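Local coordinates for hypothetical protein ybaA (Shigella flexneri, PDB 2OKQ) that is of unknown function, belongs to the DUF1428 family and forms a two-chain assembly that binds sodium ions in the crystal, at residues 77-81 / 82-86; 98-101 / 102-105. All blocks are in the same frame, centred on the assembly; numbering follows the deposited sequence. Where two conformers were deposited one is given.

Contact 1. Residues 77-81 / 82-86; sequences DFRMA and VKAEE. With NA (sodium ion), chain D.
R79 reaches over A84 where a Schellman motif ends the short helix 78-81. K83, with positive phi, is the C-prime residue. A84 N gives a nearly straight bond to R79 O (2.9 Å, N-H...O 175°). K83 N bonds to M80 O at 3.2 Å. The turn brings the methyl of A84 under the arginine.

Along R79, CB already lies 4.0 Å from A84 CB. CG is anti to the carbonyl carbon, beside the backbone N, and the bend at chi3 (71°) folds the chain back over the turn. NE passes the A84 methyl at about the same distance as CB. At CZ the guanidinium lies with one face on A84 CB, 3.7 Å above its plane and over its centre. NH1 turns to the carbonyl of E88. NH2 makes a weak bond to E85 O, near the plane, while water 1 sits in plane at the edge and links NH2 to A84 O. Backbone carbonyls and water thus hold the flat group over the methyl.

V82 and F78 pack on V32 of strand 27-36, and the ring of F78 meets F135 of the second subunit edge-to-face. At the other end of the helix D77 is the N-cap. Its OD1 accepts from M80 N at 2.8 Å. D77 OD2 coordinates the sodium ion at 2.4 Å; D72 OD1, G73 O and two waters also bind this ion.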
loop_
_atom_site.group_PDB
_atom_site.type_symbol
_atom_site.label_atom_id
_atom_site.label_comp_id
_atom_site.label_asym_id
_atom_site.label_seq_id
_atom_site.Cartn_x
_atom_site.Cartn_y
_atom_site.Cartn_z
ATOM N N ASP A 77 -7.424 3.966 -12.711
ATOM C CA ASP A 77 -6.502 2.831 -12.514
ATOM C C ASP A 77 -5.250 3.334 -11.843
ATOM O O ASP A 77 -5.099 4.540 -11.645
ATOM C CB ASP A 77 -6.196 2.088 -13.830
ATOM C CG ASP A 77 -5.532 2.950 -14.859
ATOM O OD1 ASP A 77 -4.525 3.647 -14.561
ATOM O OD2 ASP A 77 -5.998 2.880 -16.018
ATOM N N PHE A 78 -4.343 2.435 -11.475
ATOM C CA PHE A 78 -3.162 2.871 -10.710
ATOM C C PHE A 78 -2.252 3.832 -11.480
ATOM O O PHE A 78 -1.658 4.737 -10.898
ATOM C CB PHE A 78 -2.368 1.675 -10.201
ATOM C CG PHE A 78 -2.709 1.271 -8.775
ATOM C CD1 PHE A 78 -2.380 2.113 -7.695
ATOM C CD2 PHE A 78 -3.282 0.034 -8.513
ATOM C CE1 PHE A 78 -2.665 1.710 -6.346
ATOM C CE2 PHE A 78 -3.585 -0.369 -7.209
ATOM C CZ PHE A 78 -3.255 0.479 -6.112
ATOM N N ARG A 79 -2.108 3.614 -12.789
ATOM C CA ARG A 79 -1.316 4.519 -13.612
ATOM C C ARG A 79 -1.936 5.918 -13.703
ATOM O O ARG A 79 -1.211 6.921 -13.586
ATOM C CB ARG A 79 -1.068 3.917 -15.006
ATOM C CG ARG A 79 -0.132 2.716 -14.954
ATOM C CD ARG A 79 0.201 2.201 -16.389
ATOM N NE ARG A 79 1.083 3.143 -17.084
ATOM C CZ ARG A 79 2.392 3.252 -16.866
ATOM N NH1 ARG A 79 2.997 2.493 -15.963
ATOM N NH2 ARG A 79 3.109 4.151 -17.534
ATOM N N MET A 80 -3.251 5.989 -13.866
ATOM C CA MET A 80 -3.953 7.278 -13.926
ATOM C C MET A 80 -3.821 8.024 -12.606
ATOM O O MET A 80 -3.704 9.268 -12.591
ATOM C CB MET A 80 -5.425 7.109 -14.307
ATOM C CG MET A 80 -5.650 6.553 -15.717
ATOM S SD MET A 80 -7.367 6.145 -16.078
ATOM C CE MET A 80 -8.030 7.768 -16.444
ATOM N N ALA A 81 -3.814 7.257 -11.511
ATOM C CA ALA A 81 -3.726 7.816 -10.156
ATOM C C ALA A 81 -2.456 8.633 -9.912
ATOM O O ALA A 81 -2.471 9.590 -9.112
ATOM C CB ALA A 81 -3.827 6.677 -9.126
ATOM N N VAL A 82 -1.345 8.245 -10.530
ATOM C CA VAL A 82 -0.086 8.993 -10.390
ATOM C C VAL A 82 0.374 9.624 -11.730
ATOM O O VAL A 82 1.563 9.971 -11.908
ATOM C CB VAL A 82 1.039 8.143 -9.782
ATOM C CG1 VAL A 82 0.677 7.744 -8.311
ATOM C CG2 VAL A 82 1.304 6.895 -10.629
ATOM N N LYS A 83 -0.576 9.731 -12.646
ATOM C CA LYS A 83 -0.344 10.275 -14.003
ATOM C C LYS A 83 0.982 9.759 -14.556
ATOM O O LYS A 83 1.869 10.525 -14.957
ATOM C CB LYS A 83 -0.423 11.805 -14.001
ATOM C CG LYS A 83 -1.768 12.313 -13.532
ATOM C CD LYS A 83 -1.868 13.823 -13.489
ATOM C CE LYS A 83 -3.322 14.242 -13.254
ATOM N NZ LYS A 83 -3.485 15.700 -12.939
ATOM N N ALA A 84 1.102 8.431 -14.540
ATOM C CA ALA A 84 2.319 7.740 -14.896
ATOM C C ALA A 84 2.641 7.985 -16.357
ATOM O O ALA A 84 1.745 7.936 -17.201
ATOM C CB ALA A 84 2.166 6.250 -14.646
ATOM N N GLU A 85 3.912 8.241 -16.644
ATOM C CA GLU A 85 4.356 8.404 -18.031
ATOM C C GLU A 85 4.900 7.103 -18.609
ATOM O O GLU A 85 5.210 6.167 -17.877
ATOM C CB GLU A 85 5.358 9.549 -18.147
ATOM C CG GLU A 85 4.666 10.890 -18.303
ATOM C CD GLU A 85 5.449 12.044 -17.729
ATOM O OE1 GLU A 85 6.705 12.041 -17.808
ATOM O OE2 GLU A 85 4.799 12.971 -17.200
ATOM N N GLU A 86 5.027 7.046 -19.939
ATOM C CA GLU A 86 5.297 5.785 -20.627
ATOM C C GLU A 86 6.517 5.037 -20.096
ATOM O O GLU A 86 6.540 3.806 -20.066
ATOM C CB GLU A 86 5.363 6.015 -22.147
ATOM C CG GLU A 86 4.000 6.375 -22.713
ATOM C CD GLU A 86 3.983 6.578 -24.224
ATOM O OE1 GLU A 86 4.407 5.660 -24.972
ATOM O OE2 GLU A 86 3.514 7.654 -24.662
HETATM NA NA NA D . -6.393 3.824 -18.234
HETATM O O HOH W 1 1.385 5.900 -19.457
HETATM O O HOH W 2 -4.407 4.579 -17.815
HETATM O O HOH W 3 -7.245 5.058 -20.078
#

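Contact 2. Residues 98-101 / 102-105; sequences PSKE and VRDA
The carboxylate of D104 is gripped by K100, one helical turn earlier, and by the guanidinium of R103. D104 OD1 lies at the edge of the guanidinium, in its plane, and takes a bond from R103 NH1 at 2.8 Å, nearly along its own C-O axis. K100 NZ stands oblique to the guanidinium. D104 OD2 offers its syn lone pair to K100 NZ at 2.7 Å, a salt bridge, and NZ adds a weak bond to OD1. Both carboxylate oxygens are therefore engaged, and OD1 has two donors.

K100 and R103 run side by side and point the same way. K100 is extended as far as CE, then bends at chi4 (-61°), which turns NZ to the carboxylate. K100 NZ and R103 NH1 are 3.8 Å apart, and the shared carboxylate probably offsets their like charges.

These three residues lie at the start of helix 100-111, in its first turn and the beginning of the next. S99 is its N-cap: OG accepts from V102 N at 3.1 Å, a fairly straight bond (164°). S99 O then takes R103 N, the first of the i to i+4 backbone bonds here. P98 and V102 cross at about a right angle, with P98 CD 3.7 Å from V102 CG1, so the proline packs against the start of the helix.

R103 NE pairs with D29 OD1; NH1, besides D104 OD1, pairs with D69 OD2 of the second subunit. The helix follows strand 88-97 after P98 and S99. V102 and R103 rest on Y97 of that strand, and K100 and R103 on Y27 of the neighbouring strand 27-36.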
loop_
_atom_site.group_PDB
_atom_site.type_symbol
_atom_site.label_atom_id
_atom_site.label_comp_id
_atom_site.label_asym_id
_atom_site.label_seq_id
_atom_site.Cartn_x
_atom_site.Cartn_y
_atom_site.Cartn_z
ATOM N N PRO A 98 2.251 2.051 15.201
ATOM C CA PRO A 98 1.401 1.610 16.296
ATOM C C PRO A 98 0.239 2.559 16.590
ATOM O O PRO A 98 -0.693 2.161 17.257
ATOM C CB PRO A 98 2.376 1.538 17.490
ATOM C CG PRO A 98 3.420 2.550 17.188
ATOM C CD PRO A 98 3.554 2.563 15.673
ATOM N N SER A 99 0.297 3.807 16.099
ATOM C CA SER A 99 -0.769 4.793 16.350
ATOM C C SER A 99 -0.531 5.988 15.462
ATOM O O SER A 99 0.572 6.167 14.982
ATOM C CB SER A 99 -0.682 5.311 17.794
ATOM O OG SER A 99 0.586 5.907 18.025
ATOM N N LYS A 100 -1.551 6.829 15.313
ATOM C CA LYS A 100 -1.385 8.105 14.590
ATOM C C LYS A 100 -0.353 8.981 15.281
ATOM O O LYS A 100 0.441 9.657 14.624
ATOM C CB LYS A 100 -2.685 8.885 14.469
ATOM C CG LYS A 100 -2.501 10.145 13.587
ATOM C CD LYS A 100 -3.833 10.831 13.239
ATOM C CE LYS A 100 -3.567 11.989 12.245
ATOM N NZ LYS A 100 -2.638 13.096 12.801
ATOM N N GLU A 101 -0.337 8.952 16.610
ATOM C CA GLU A 101 0.587 9.816 17.352
ATOM C C GLU A 101 2.058 9.467 17.069
ATOM O O GLU A 101 2.900 10.369 16.916
ATOM C CB GLU A 101 0.238 9.795 18.847
ATOM C CG GLU A 101 -1.152 10.398 19.178
ATOM C CD GLU A 101 -2.380 9.493 18.863
ATOM O OE1 GLU A 101 -2.254 8.269 18.628
ATOM O OE2 GLU A 101 -3.512 10.032 18.844
ATOM N N VAL A 102 2.375 8.173 16.972
ATOM C CA VAL A 102 3.724 7.763 16.585
ATOM C C VAL A 102 4.019 8.103 15.129
ATOM O O VAL A 102 5.113 8.585 14.817
ATOM C CB VAL A 102 3.971 6.278 16.874
ATOM C CG1 VAL A 102 5.318 5.801 16.299
ATOM C CG2 VAL A 102 3.940 6.068 18.399
ATOM N N ARG A 103 3.051 7.851 14.241
ATOM C CA ARG A 103 3.176 8.290 12.836
ATOM C C ARG A 103 3.500 9.801 12.753
ATOM O O ARG A 103 4.397 10.224 12.033
ATOM C CB ARG A 103 1.890 7.979 12.073
ATOM C CG ARG A 103 1.856 8.495 10.617
ATOM C CD ARG A 103 1.092 9.815 10.532
ATOM N NE ARG A 103 0.664 10.121 9.155
ATOM C CZ ARG A 103 -0.109 11.153 8.838
ATOM N NH1 ARG A 103 -0.519 11.993 9.791
ATOM N NH2 ARG A 103 -0.483 11.350 7.562
ATOM N N ASP A 104 2.775 10.619 13.504
ATOM C CA ASP A 104 3.022 12.072 13.433
ATOM C C ASP A 104 4.431 12.448 13.919
ATOM O O ASP A 104 5.115 13.281 13.274
ATOM C CB ASP A 104 1.970 12.841 14.237
ATOM C CG ASP A 104 0.577 12.764 13.621
ATOM O OD1 ASP A 104 0.439 12.515 12.391
ATOM O OD2 ASP A 104 -0.400 12.956 14.358
ATOM N N ALA A 105 4.833 11.872 15.047
ATOM C CA ALA A 105 6.183 12.104 15.623
ATOM C C ALA A 105 7.285 11.667 14.663
ATOM O O ALA A 105 8.255 12.405 14.421
ATOM C CB ALA A 105 6.329 11.387 16.952
#

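In the fold
Contact 1 comes first along the chain, and strand 88-97 separates it from contact 2. The centres of the two contacts are about 29 Å apart, on opposite sides of the chain's centre. Their nearest atoms are about 16 Å apart. Contact 1 takes in the whole of the short helix 78-81 and most of the loop to strand 88-97; contact 2 covers the start of helix 100-111 just after it. Both also pack on strand 27-36, which lies next to 88-97 in the four-stranded antiparallel sheet. All four segments fall in the DUF1428 range. Each contact touches the second subunit, consistent with an interface that extends to both regions.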